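Long-range contacts in endoglucanase (Clostridium thermocellum, PDB 2YIK), which probably hydrolyses internal beta-1,4-glucosidic bonds of cellulose, as a family 9 glycoside hydrolase whose natural chain also carries a type I dockerin: residues L44-M48 and Q144-Q150; V134-Y138 and A154-L158. All coordinates share one frame. Residues are numbered along the deposited sequence.

Interaction 1: residues L44-M48 and Q144-Q150; sequences LQYSM and QFRATGQ
How one helix ends and the next begins can shape a docking surface, and residues 144-150 illustrate it against residues 44-48. CA atoms come nearest at Gln45 and Gln150, 6.2 Å apart; no direct hydrogen bond crosses, and 299 Å² is buried. Gln144, on helix 142-147, presents its carbonyl O 4.3 Å from Leu44 CD2; its side chain leads away to Arg514. Phe145 CE2 (chi1 m) lies 3.8 Å from Leu44 CD1 (t, p). Leu44 CD2 covers one ring face. Met48 (m, t, m) reaches the ring edge, CE to Phe145 CE2 3.9 Å, its SD 5.4 Å from the ring centroid: a Met-aromatic contact. Thr148 OG1 hydrogen-bonds to Gln144 O (2.7 Å) and touches Leu44 CD2 at 3.6 Å. Gly149 (phi/psi 68°/26°) leaves helical geometry first, with Gly149 N hydrogen-bonded to Arg146 O (2.9 Å) and Gln150 N to Phe145 O (2.7 Å). Gln150 (m, m) folds back, NE2 hydrogen-bonded to Thr148 O (3.0 Å), setting OE1 3.5 Å from Gln45 CA; a water joins Gln150 NE2 and, weakly, Gln45 NE2, while Gln45 OE1 accepts from Asp524 N. This is a Schellman motif whose last residue, Gln150, is also the N-cap of helix 151-167.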
ATOM      1  N   LEU A  44      -9.879   8.495  10.598  1.00 26.56           N
ATOM      2  CA  LEU A  44      -8.843   8.877   9.643  1.00 27.46           C
ATOM      3  C   LEU A  44      -7.577   9.235  10.415  1.00 27.92           C
ATOM      4  O   LEU A  44      -6.485   8.744  10.117  1.00 26.71           O
ATOM      5  CB  LEU A  44      -9.296  10.086   8.813  1.00 26.60           C
ATOM      6  CG  LEU A  44      -8.231  10.692   7.891  1.00 28.05           C
ATOM      7  CD1 LEU A  44      -7.748   9.625   6.913  1.00 27.57           C
ATOM      8  CD2 LEU A  44      -8.796  11.889   7.132  1.00 24.82           C
ATOM      9  N   GLN A  45      -7.732  10.099  11.414  1.00 28.97           N
ATOM     10  CA  GLN A  45      -6.604  10.516  12.234  1.00 29.36           C
ATOM     11  C   GLN A  45      -5.860   9.313  12.790  1.00 28.83           C
ATOM     12  O   GLN A  45      -4.651   9.172  12.597  1.00 28.97           O
ATOM     13  CB  GLN A  45      -7.086  11.396  13.388  1.00 31.57           C
ATOM     14  CG  GLN A  45      -6.053  11.597  14.477  1.00 32.47           C
ATOM     15  CD  GLN A  45      -6.618  12.307  15.703  1.00 35.27           C
ATOM     16  OE1 GLN A  45      -7.738  12.025  16.136  1.00 33.76           O
ATOM     17  NE2 GLN A  45      -5.838  13.217  16.276  1.00 34.61           N
ATOM     18  N   TYR A  46      -6.588   8.446  13.483  1.00 28.03           N
ATOM     19  CA  TYR A  46      -5.994   7.258  14.073  1.00 28.65           C
ATOM     20  C   TYR A  46      -5.372   6.295  13.061  1.00 29.01           C
ATOM     21  O   TYR A  46      -4.287   5.765  13.299  1.00 29.00           O
ATOM     22  CB  TYR A  46      -7.040   6.508  14.906  1.00 30.10           C
ATOM     23  CG  TYR A  46      -7.207   7.024  16.321  1.00 31.07           C
ATOM     24  CD1 TYR A  46      -7.395   8.381  16.572  1.00 30.81           C
ATOM     25  CD2 TYR A  46      -7.198   6.148  17.406  1.00 30.76           C
ATOM     26  CE1 TYR A  46      -7.569   8.856  17.865  1.00 32.75           C
ATOM     27  CE2 TYR A  46      -7.370   6.611  18.708  1.00 32.00           C
ATOM     28  CZ  TYR A  46      -7.557   7.967  18.930  1.00 32.72           C
ATOM     29  OH  TYR A  46      -7.746   8.434  20.213  1.00 31.69           O
ATOM     30  N   SER A  47      -6.047   6.076  11.936  1.00 28.95           N
ATOM     31  CA  SER A  47      -5.563   5.130  10.925  1.00 28.35           C
ATOM     32  C   SER A  47      -4.095   5.251  10.518  1.00 28.86           C
ATOM     33  O   SER A  47      -3.433   4.238  10.303  1.00 27.71           O
ATOM     34  CB  SER A  47      -6.442   5.182   9.659  1.00 28.36           C
ATOM     35  OG  SER A  47      -6.231   6.361   8.903  1.00 26.57           O
ATOM     36  N   MET A  48      -3.579   6.472  10.417  1.00 29.44           N
ATOM     37  CA  MET A  48      -2.191   6.650   9.997  1.00 28.69           C
ATOM     38  C   MET A  48      -1.142   6.317  11.042  1.00 27.93           C
ATOM     39  O   MET A  48       0.011   6.047  10.699  1.00 27.08           O
ATOM     40  CB  MET A  48      -1.971   8.071   9.471  1.00 27.29           C
ATOM     41  CG  MET A  48      -2.648   8.297   8.135  1.00 30.04           C
ATOM     42  SD  MET A  48      -2.555   9.974   7.481  1.00 33.79           S
ATOM     43  CE  MET A  48      -3.943  10.699   8.254  1.00 31.29           C
ATOM     44  N   GLN A 144     -10.484  16.282   2.450  1.00 30.07           N
ATOM     45  CA  GLN A 144     -10.837  15.759   3.760  1.00 30.40           C
ATOM     46  C   GLN A 144      -9.653  15.656   4.709  1.00 29.79           C
ATOM     47  O   GLN A 144      -9.809  15.869   5.908  1.00 30.51           O
ATOM     48  CB  GLN A 144     -11.523  14.399   3.624  1.00 31.59           C
ATOM     49  CG  GLN A 144     -12.964  14.474   3.123  1.00 31.35           C
ATOM     50  CD  GLN A 144     -13.086  15.040   1.711  1.00 33.81           C
ATOM     51  OE1 GLN A 144     -12.497  14.516   0.765  1.00 32.70           O
ATOM     52  NE2 GLN A 144     -13.866  16.111   1.565  1.00 34.61           N
ATOM     53  N   PHE A 145      -8.477  15.319   4.189  1.00 29.95           N
ATOM     54  CA  PHE A 145      -7.287  15.247   5.035  1.00 30.31           C
ATOM     55  C   PHE A 145      -7.013  16.670   5.545  1.00 31.26           C
ATOM     56  O   PHE A 145      -6.676  16.881   6.712  1.00 30.90           O
ATOM     57  CB  PHE A 145      -6.073  14.761   4.230  1.00 28.86           C
ATOM     58  CG  PHE A 145      -6.029  13.270   4.008  1.00 26.40           C
ATOM     59  CD1 PHE A 145      -6.746  12.690   2.970  1.00 25.39           C
ATOM     60  CD2 PHE A 145      -5.238  12.450   4.812  1.00 24.96           C
ATOM     61  CE1 PHE A 145      -6.678  11.314   2.731  1.00 24.68           C
ATOM     62  CE2 PHE A 145      -5.164  11.070   4.577  1.00 25.72           C
ATOM     63  CZ  PHE A 145      -5.884  10.507   3.535  1.00 22.78           C
ATOM     64  N   ARG A 146      -7.169  17.644   4.656  1.00 33.21           N
ATOM     65  CA  ARG A 146      -6.937  19.037   5.016  1.00 36.16           C
ATOM     66  C   ARG A 146      -7.970  19.532   6.005  1.00 36.43           C
ATOM     67  O   ARG A 146      -7.622  20.101   7.040  1.00 36.63           O
ATOM     68  CB  ARG A 146      -6.951  19.918   3.766  1.00 38.41           C
ATOM     69  CG  ARG A 146      -5.661  19.817   2.987  1.00 44.27           C
ATOM     70  CD  ARG A 146      -5.645  20.674   1.738  1.00 48.20           C
ATOM     71  NE  ARG A 146      -4.353  20.516   1.068  1.00 53.67           N
ATOM     72  CZ  ARG A 146      -3.999  21.123  -0.066  1.00 56.00           C
ATOM     73  NH1 ARG A 146      -4.848  21.947  -0.679  1.00 56.23           N
ATOM     74  NH2 ARG A 146      -2.791  20.902  -0.585  1.00 55.92           N
ATOM     75  N   ALA A 147      -9.241  19.302   5.695  1.00 35.81           N
ATOM     76  CA  ALA A 147     -10.325  19.737   6.566  1.00 34.90           C
ATOM     77  C   ALA A 147     -10.162  19.182   7.977  1.00 35.00           C
ATOM     78  O   ALA A 147     -10.589  19.814   8.951  1.00 36.85           O
ATOM     79  CB  ALA A 147     -11.674  19.305   5.981  1.00 34.25           C
ATOM     80  N   THR A 148      -9.538  18.014   8.103  1.00 32.62           N
ATOM     81  CA  THR A 148      -9.359  17.414   9.422  1.00 31.30           C
ATOM     82  C   THR A 148      -7.973  17.619  10.016  1.00 31.37           C
ATOM     83  O   THR A 148      -7.664  17.074  11.074  1.00 29.98           O
ATOM     84  CB  THR A 148      -9.638  15.901   9.398  1.00 32.37           C
ATOM     85  OG1 THR A 148      -8.836  15.285   8.384  1.00 31.85           O
ATOM     86  CG2 THR A 148     -11.113  15.627   9.124  1.00 31.61           C
ATOM     87  N   GLY A 149      -7.142  18.399   9.330  1.00 30.18           N
ATOM     88  CA  GLY A 149      -5.799  18.662   9.820  1.00 31.19           C
ATOM     89  C   GLY A 149      -4.903  17.439   9.808  1.00 31.09           C
ATOM     90  O   GLY A 149      -3.938  17.360  10.573  1.00 31.14           O
ATOM     91  N   GLN A 150      -5.201  16.485   8.928  1.00 31.31           N
ATOM     92  CA  GLN A 150      -4.408  15.262   8.854  1.00 30.25           C
ATOM     93  C   GLN A 150      -3.535  15.138   7.599  1.00 29.75           C
ATOM     94  O   GLN A 150      -2.900  14.103   7.382  1.00 28.44           O
ATOM     95  CB  GLN A 150      -5.333  14.042   8.949  1.00 32.34           C
ATOM     96  CG  GLN A 150      -6.218  14.015  10.198  1.00 31.27           C
ATOM     97  CD  GLN A 150      -5.417  14.113  11.479  1.00 33.17           C
ATOM     98  OE1 GLN A 150      -4.509  13.314  11.716  1.00 33.05           O
ATOM     99  NE2 GLN A 150      -5.750  15.095  12.321  1.00 31.54           N
TER
HETATM  100  O   HOH W   1      -4.086  15.757  14.846  1.00 46.04           O

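Interaction 2: residues V134-Y138 and A154-L158; sequences VGWGY and AEVIL
Antiparallel helix packing within the alpha-helical catalytic domain of family 9, whose members share an (alpha/alpha)6 barrel, brings residues 134-138 of helix 124-140 against 154-158 of helix 151-167. Both segments are regular helix. Their axes approach to 10.7 Å with a signed crossing angle of -148°, and the register pairs Gly135 with Leu158 (CA to CA 6.7 Å) and Tyr138 with Ala154 (7.3 Å). The principle at work is complementarity of bulk: a large side chain on one helix sits where its neighbour offers a small residue.

Leu158, in the m, t rotamer, lies against the backbone of a residue without a side chain, its CD2 3.6 Å from Gly135 N. The same CD2 meets CG1 of Val134 (chi1 t) at 4.0 Å, while Leu158 CD1 approaches Tyr138 CD2 to 3.8 Å, so the two methyls of one leucine serve successive turns of the facing helix. Tyr138, chi1 t with chi2 55°, extends across the interface. Ala154 CB lies over one face of its ring, 4.2 Å from the centroid and 25° off the normal, a CH-pi contact whose nearest pair is Ala154 CB and Tyr138 CD1 at 3.8 Å. Asn229 and Asn232 of helix 216-233 also touch Leu158, and Lys142 makes a cation-pi contact with Tyr138. Glu155 starts sideways, but its m, t rotamer carries the carboxylate to the edge of the tyrosine, and chi3 of -2° sets the orientation of its oxygens; there Tyr138 OH donates a hydrogen bond to Glu155 OE2 at 2.7 Å.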
ATOM      1  N   VAL A 134      -2.164   4.284  -0.101  1.00 22.80           N
ATOM      2  CA  VAL A 134      -2.370   5.405   0.814  1.00 23.13           C
ATOM      3  C   VAL A 134      -2.264   6.686  -0.033  1.00 23.50           C
ATOM      4  O   VAL A 134      -3.010   7.643   0.166  1.00 22.63           O
ATOM      5  CB  VAL A 134      -1.307   5.439   1.935  1.00 24.25           C
ATOM      6  CG1 VAL A 134      -1.441   6.727   2.732  1.00 23.91           C
ATOM      7  CG2 VAL A 134      -1.480   4.229   2.860  1.00 22.32           C
ATOM      8  N   GLY A 135      -1.337   6.687  -0.992  1.00 23.81           N
ATOM      9  CA  GLY A 135      -1.167   7.844  -1.866  1.00 24.96           C
ATOM     10  C   GLY A 135      -2.398   8.077  -2.734  1.00 24.28           C
ATOM     11  O   GLY A 135      -2.775   9.219  -3.002  1.00 21.82           O
ATOM     12  N   TRP A 136      -2.993   6.969  -3.174  1.00 24.71           N
ATOM     13  CA  TRP A 136      -4.207   6.885  -4.003  1.00 26.04           C
ATOM     14  C   TRP A 136      -5.329   7.562  -3.205  1.00 25.82           C
ATOM     15  O   TRP A 136      -6.029   8.437  -3.721  1.00 25.54           O
ATOM     16  CB  TRP A 136      -4.405   5.371  -4.254  1.00 28.51           C
ATOM     17  CG  TRP A 136      -5.686   4.627  -4.716  1.00 33.21           C
ATOM     18  CD1 TRP A 136      -5.932   3.290  -4.478  1.00 33.73           C
ATOM     19  CD2 TRP A 136      -6.753   5.060  -5.582  1.00 33.20           C
ATOM     20  NE1 TRP A 136      -7.051   2.871  -5.125  1.00 33.81           N
ATOM     21  CE2 TRP A 136      -7.587   3.923  -5.801  1.00 34.90           C
ATOM     22  CE3 TRP A 136      -7.092   6.274  -6.174  1.00 32.22           C
ATOM     23  CZ2 TRP A 136      -8.720   3.974  -6.600  1.00 33.72           C
ATOM     24  CZ3 TRP A 136      -8.222   6.316  -6.965  1.00 34.64           C
ATOM     25  CH2 TRP A 136      -9.030   5.174  -7.166  1.00 38.57           C
ATOM     26  N   GLY A 137      -5.464   7.198  -1.933  1.00 25.28           N
ATOM     27  CA  GLY A 137      -6.494   7.800  -1.101  1.00 24.67           C
ATOM     28  C   GLY A 137      -6.274   9.287  -0.838  1.00 25.82           C
ATOM     29  O   GLY A 137      -7.223  10.078  -0.853  1.00 24.00           O
ATOM     30  N   TYR A 138      -5.024   9.668  -0.583  1.00 25.37           N
ATOM     31  CA  TYR A 138      -4.683  11.066  -0.319  1.00 26.43           C
ATOM     32  C   TYR A 138      -4.952  11.892  -1.578  1.00 26.31           C
ATOM     33  O   TYR A 138      -5.450  13.010  -1.506  1.00 26.42           O
ATOM     34  CB  TYR A 138      -3.209  11.175   0.101  1.00 26.72           C
ATOM     35  CG  TYR A 138      -2.781  12.557   0.542  1.00 27.64           C
ATOM     36  CD1 TYR A 138      -3.462  13.231   1.562  1.00 28.33           C
ATOM     37  CD2 TYR A 138      -1.699  13.195  -0.060  1.00 27.79           C
ATOM     38  CE1 TYR A 138      -3.075  14.512   1.966  1.00 28.90           C
ATOM     39  CE2 TYR A 138      -1.305  14.478   0.336  1.00 29.32           C
ATOM     40  CZ  TYR A 138      -2.000  15.131   1.347  1.00 29.13           C
ATOM     41  OH  TYR A 138      -1.653  16.415   1.708  1.00 28.34           O
ATOM     42  N   ALA A 154      -0.167  12.585   6.648  1.00 25.76           N
ATOM     43  CA  ALA A 154      -0.167  11.776   5.432  1.00 26.42           C
ATOM     44  C   ALA A 154       1.089  12.016   4.593  1.00 26.38           C
ATOM     45  O   ALA A 154       1.717  11.072   4.109  1.00 25.77           O
ATOM     46  CB  ALA A 154      -1.407  12.084   4.603  1.00 24.03           C
ATOM     47  N   GLU A 155       1.457  13.283   4.424  1.00 26.44           N
ATOM     48  CA  GLU A 155       2.630  13.605   3.631  1.00 26.50           C
ATOM     49  C   GLU A 155       3.922  13.084   4.266  1.00 27.11           C
ATOM     50  O   GLU A 155       4.832  12.655   3.555  1.00 26.83           O
ATOM     51  CB  GLU A 155       2.686  15.114   3.365  1.00 26.75           C
ATOM     52  CG  GLU A 155       1.518  15.579   2.485  1.00 26.05           C
ATOM     53  CD  GLU A 155       1.644  17.021   2.029  1.00 28.41           C
ATOM     54  OE1 GLU A 155       2.619  17.681   2.431  1.00 28.33           O
ATOM     55  OE2 GLU A 155       0.768  17.495   1.269  1.00 30.67           O
ATOM     56  N   VAL A 156       3.998  13.084   5.596  1.00 25.69           N
ATOM     57  CA  VAL A 156       5.194  12.577   6.261  1.00 26.93           C
ATOM     58  C   VAL A 156       5.337  11.077   6.003  1.00 26.65           C
ATOM     59  O   VAL A 156       6.444  10.575   5.761  1.00 27.11           O
ATOM     60  CB  VAL A 156       5.153  12.831   7.786  1.00 27.61           C
ATOM     61  CG1 VAL A 156       6.302  12.106   8.469  1.00 25.84           C
ATOM     62  CG2 VAL A 156       5.248  14.333   8.060  1.00 29.28           C
ATOM     63  N   ILE A 157       4.215  10.363   6.054  1.00 24.75           N
ATOM     64  CA  ILE A 157       4.222   8.924   5.813  1.00 24.31           C
ATOM     65  C   ILE A 157       4.557   8.636   4.347  1.00 22.63           C
ATOM     66  O   ILE A 157       5.383   7.776   4.067  1.00 22.88           O
ATOM     67  CB  ILE A 157       2.849   8.265   6.154  1.00 25.37           C
ATOM     68  CG1 ILE A 157       2.683   8.117   7.666  1.00 29.62           C
ATOM     69  CG2 ILE A 157       2.770   6.880   5.540  1.00 23.38           C
ATOM     70  CD1 ILE A 157       2.938   9.390   8.430  1.00 38.57           C
ATOM     71  N   LEU A 158       3.930   9.362   3.423  1.00 20.45           N
ATOM     72  CA  LEU A 158       4.186   9.149   2.000  1.00 21.93           C
ATOM     73  C   LEU A 158       5.619   9.491   1.592  1.00 23.21           C
ATOM     74  O   LEU A 158       6.182   8.848   0.707  1.00 21.97           O
ATOM     75  CB  LEU A 158       3.175   9.930   1.161  1.00 20.81           C
ATOM     76  CG  LEU A 158       1.748   9.377   1.285  1.00 21.42           C
ATOM     77  CD1 LEU A 158       0.747  10.368   0.747  1.00 20.94           C
ATOM     78  CD2 LEU A 158       1.649   8.042   0.544  1.00 21.36           C
TER

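How the interactions relate
The two contacts show how three consecutive helices and one from far earlier share a buried interior. Their centres lie 10 Å apart and their segments alternate along the chain: 44-48, 134-138, 144-150, 154-158. Helices 124-140, 142-147 and 151-167 follow one another, the short middle one lying between the two longer ones that pair in interaction 2. Interaction 1 then brings helix 40-47 against that connection. The two contacts touch directly: Phe145 CG packs 3.5 Å from Tyr138 CD1, in an edge-to-face ring pair, and Met48 SD lies 3.6 Å from Ala154 CA. The first helix of the modelled chain is thus joined to a helical pair about 90 residues later, away from the metal sites and the predicted active-site histidine.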